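Local coordinates for extracellular solute-binding protein family 1 (Alicyclobacillus acidocaldarius subsp. acidocaldarius, PDB 4OVJ) that probably binds an extracellular solute, as a member of family 1 of the bacterial solute-binding proteins that serve transport, at residues 216-221 / 386-391. Residues are numbered along the deposited sequence; the frame is centred on the assembly and turned at random. Where two conformers were deposited one is given.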
ATOM      1  N   SER A 216     -21.988   0.634  11.002  1.00  9.21           N
ATOM      2  CA  SER A 216     -21.562  -0.631  11.621  1.00  9.06           C
ATOM      3  C   SER A 216     -20.064  -0.590  11.966  1.00  8.74           C
ATOM      4  O   SER A 216     -19.638  -1.091  13.012  1.00  8.92           O
ATOM      5  CB  SER A 216     -21.934  -1.843  10.760  1.00 10.74           C
ATOM      6  OG  SER A 216     -21.213  -1.864   9.544  1.00 13.16           O
ATOM      7  N   TYR A 217     -19.275   0.043  11.103  1.00  8.02           N
ATOM      8  CA  TYR A 217     -17.842   0.235  11.371  1.00  7.47           C
ATOM      9  C   TYR A 217     -17.646   1.121  12.588  1.00  7.49           C
ATOM     10  O   TYR A 217     -16.897   0.791  13.519  1.00  7.32           O
ATOM     11  CB  TYR A 217     -17.213   0.868  10.144  1.00  7.39           C
ATOM     12  CG  TYR A 217     -15.803   1.384  10.242  1.00  7.88           C
ATOM     13  CD1 TYR A 217     -14.721   0.566   9.992  1.00  8.11           C
ATOM     14  CD2 TYR A 217     -15.560   2.720  10.480  1.00  8.39           C
ATOM     15  CE1 TYR A 217     -13.424   1.049  10.014  1.00  8.46           C
ATOM     16  CE2 TYR A 217     -14.276   3.219  10.506  1.00  8.96           C
ATOM     17  CZ  TYR A 217     -13.210   2.375  10.265  1.00  8.23           C
ATOM     18  OH  TYR A 217     -11.942   2.880  10.257  1.00 10.09           O
ATOM     19  N   LEU A 218     -18.328   2.250  12.602  1.00  7.58           N
ATOM     20  CA  LEU A 218     -18.195   3.169  13.729  1.00  8.52           C
ATOM     21  C   LEU A 218     -18.627   2.519  15.049  1.00  7.97           C
ATOM     22  O   LEU A 218     -17.987   2.718  16.081  1.00  8.40           O
ATOM     23  CB  LEU A 218     -18.988   4.442  13.476  1.00  9.27           C
ATOM     24  CG  LEU A 218     -18.513   5.321  12.318  1.00 10.90           C
ATOM     25  CD1 LEU A 218     -19.545   6.412  12.110  1.00 12.23           C
ATOM     26  CD2 LEU A 218     -17.131   5.908  12.544  1.00 12.48           C
ATOM     27  N   ASN A 219     -19.710   1.743  15.008  1.00  7.89           N
ATOM     28  CA  ASN A 219     -20.207   1.050  16.201  1.00  8.91           C
ATOM     29  C   ASN A 219     -19.261   0.005  16.707  1.00  8.38           C
ATOM     30  O   ASN A 219     -19.152  -0.189  17.923  1.00  9.45           O
ATOM     31  CB  ASN A 219     -21.560   0.408  15.938  1.00  9.14           C
ATOM     32  CG  ASN A 219     -22.703   1.389  16.097  1.00 11.52           C
ATOM     33  OD1 ASN A 219     -22.593   2.354  16.848  1.00 14.65           O
ATOM     34  ND2 ASN A 219     -23.809   1.138  15.403  1.00 12.21           N
ATOM     35  N   TYR A 220     -18.579  -0.674  15.788  1.00  8.21           N
ATOM     36  CA  TYR A 220     -17.602  -1.683  16.166  1.00  8.45           C
ATOM     37  C   TYR A 220     -16.543  -1.068  17.061  1.00  7.88           C
ATOM     38  O   TYR A 220     -16.286  -1.561  18.155  1.00  8.06           O
ATOM     39  CB  TYR A 220     -16.948  -2.293  14.930  1.00  8.59           C
ATOM     40  CG  TYR A 220     -15.881  -3.313  15.247  1.00  8.58           C
ATOM     41  CD1 TYR A 220     -16.228  -4.611  15.575  1.00  8.18           C
ATOM     42  CD2 TYR A 220     -14.528  -2.972  15.233  1.00  8.51           C
ATOM     43  CE1 TYR A 220     -15.266  -5.548  15.879  1.00  9.01           C
ATOM     44  CE2 TYR A 220     -13.555  -3.914  15.521  1.00  8.61           C
ATOM     45  CZ  TYR A 220     -13.933  -5.204  15.843  1.00  8.03           C
ATOM     46  OH  TYR A 220     -12.984  -6.153  16.133  1.00  8.13           O
ATOM     47  N   TRP A 221     -15.961   0.036  16.611  1.00  8.09           N
ATOM     48  CA  TRP A 221     -14.914   0.696  17.401  1.00  7.93           C
ATOM     49  C   TRP A 221     -15.477   1.377  18.644  1.00  8.53           C
ATOM     50  O   TRP A 221     -14.835   1.363  19.692  1.00  8.43           O
ATOM     51  CB  TRP A 221     -14.124   1.686  16.548  1.00  8.67           C
ATOM     52  CG  TRP A 221     -13.383   0.988  15.446  1.00  7.93           C
ATOM     53  CD1 TRP A 221     -13.778   0.861  14.147  1.00  8.19           C
ATOM     54  CD2 TRP A 221     -12.152   0.268  15.563  1.00  9.26           C
ATOM     55  NE1 TRP A 221     -12.862   0.114  13.445  1.00  9.83           N
ATOM     56  CE2 TRP A 221     -11.849  -0.250  14.292  1.00  9.61           C
ATOM     57  CE3 TRP A 221     -11.265   0.028  16.623  1.00  9.83           C
ATOM     58  CZ2 TRP A 221     -10.702  -0.999  14.045  1.00 10.52           C
ATOM     59  CZ3 TRP A 221     -10.127  -0.722  16.379  1.00 10.08           C
ATOM     60  CH2 TRP A 221      -9.853  -1.216  15.101  1.00 10.37           C
ATOM     61  N   ASN A 386     -12.007  13.943  10.769  1.00 15.83           N
ATOM     62  CA  ASN A 386     -12.629  14.909  11.675  1.00 16.34           C
ATOM     63  C   ASN A 386     -13.955  14.373  12.229  1.00 15.29           C
ATOM     64  O   ASN A 386     -14.268  14.551  13.412  1.00 15.40           O
ATOM     65  CB  ASN A 386     -12.831  16.246  10.961  1.00 18.20           C
ATOM     66  CG  ASN A 386     -11.517  16.958  10.659  1.00 21.23           C
ATOM     67  OD1 ASN A 386     -10.462  16.597  11.169  1.00 26.54           O
ATOM     68  ND2 ASN A 386     -11.583  17.979   9.828  1.00 24.08           N
HETATM   69  N   MSE A 387     -14.721  13.686  11.380  1.00 14.83           N
HETATM   70  CA  MSE A 387     -15.976  13.073  11.824  1.00 12.30           C
HETATM   71  C   MSE A 387     -15.689  11.970  12.809  1.00 14.10           C
HETATM   72  O   MSE A 387     -16.367  11.852  13.832  1.00 15.49           O
HETATM   73  CB  MSE A 387     -16.774  12.565  10.637  1.00 15.24           C
HETATM   74  CG  MSE A 387     -18.106  11.978  11.072  1.00 15.25           C
HETATM   75 SE   MSE A 387     -17.922  10.037  11.436  0.70 13.71          SE
HETATM   76  CE  MSE A 387     -17.637   9.490   9.601  1.00 14.60           C
ATOM     77  N   VAL A 388     -14.692  11.145  12.513  1.00 13.38           N
ATOM     78  CA  VAL A 388     -14.321  10.051  13.407  1.00 14.06           C
ATOM     79  C   VAL A 388     -13.936  10.613  14.766  1.00 14.92           C
ATOM     80  O   VAL A 388     -14.362  10.101  15.798  1.00 16.09           O
ATOM     81  CB  VAL A 388     -13.173   9.201  12.823  1.00 14.72           C
ATOM     82  CG1 VAL A 388     -12.538   8.318  13.893  1.00 17.26           C
ATOM     83  CG2 VAL A 388     -13.702   8.364  11.671  1.00 15.47           C
ATOM     84  N   GLN A 389     -13.136  11.675  14.759  0.50 15.37           N
ATOM     85  CA  GLN A 389     -12.725  12.335  15.993  0.50 17.05           C
ATOM     86  C   GLN A 389     -13.937  12.854  16.784  0.50 15.32           C
ATOM     87  O   GLN A 389     -13.996  12.681  17.999  0.50 16.23           O
ATOM     88  CB  GLN A 389     -11.740  13.466  15.673  0.50 20.59           C
ATOM     89  CG  GLN A 389     -11.200  14.218  16.877  0.50 25.54           C
ATOM     90  CD  GLN A 389     -10.159  15.250  16.482  0.50 33.84           C
ATOM     91  OE1 GLN A 389     -10.027  15.598  15.307  0.50 41.31           O
ATOM     92  NE2 GLN A 389      -9.411  15.740  17.458  0.50 37.41           N
ATOM     93  N   ALA A 390     -14.908  13.461  16.095  1.00 15.17           N
ATOM     94  CA  ALA A 390     -16.153  13.933  16.743  1.00 16.11           C
ATOM     95  C   ALA A 390     -16.955  12.807  17.378  1.00 15.56           C
ATOM     96  O   ALA A 390     -17.489  12.958  18.471  1.00 17.16           O
ATOM     97  CB  ALA A 390     -17.028  14.693  15.751  1.00 17.52           C
ATOM     98  N   VAL A 391     -17.019  11.667  16.692  1.00 15.24           N
ATOM     99  CA  VAL A 391     -17.680  10.494  17.226  1.00 13.90           C
ATOM    100  C   VAL A 391     -16.908   9.951  18.439  1.00 14.09           C
ATOM    101  O   VAL A 391     -17.518   9.601  19.437  1.00 16.11           O
ATOM    102  CB  VAL A 391     -17.849   9.409  16.141  1.00 14.24           C
ATOM    103  CG1 VAL A 391     -18.373   8.112  16.738  1.00 15.10           C
ATOM    104  CG2 VAL A 391     -18.789   9.916  15.058  1.00 15.24           C
TER
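L218 and the selenomethionine M387 meet tip to tip, CD1 of L218 lying 4.0 Å from SE of M387. The side-chain torsions bring them together: CG of L218 stands anti to its carbonyl carbon (chi1 -65°), while the M387 chain, bent at chi2 (-90°) and again at chi3, swings its selenium toward the leucine although its CB does not point that way. The other methyl of L218, CD2, faces CG2 of V388 at 4.3 Å, so the forked leucine end spans two consecutive residues of the opposing helix. V391, one turn further on, directs its CB toward 216-221 but comes no nearer than 4.6 Å.

No hydrogen bond crosses the interface; the 152 Å² buried, both sides summed, comes mainly from apolar side chains, half of it from L218 alone. The CA atoms of L218 and V388, the closest pair, are 7.9 Å apart.

Within 216-221 the aromatic residues pack among themselves: NE1 of W221 sits 3.6 Å above one face of the Y217 ring, offset toward its rim. The hydroxyl of Y217 is hydrogen-bonded to T187 and S184. P398 of helix 398-414 touches both L218 and V391, and F405 touches M387.

Such apolar helix-helix packing joins helix 211-226 to the C-terminal helices 377-392 and 398-414 in this periplasmic-binding-protein-type fold.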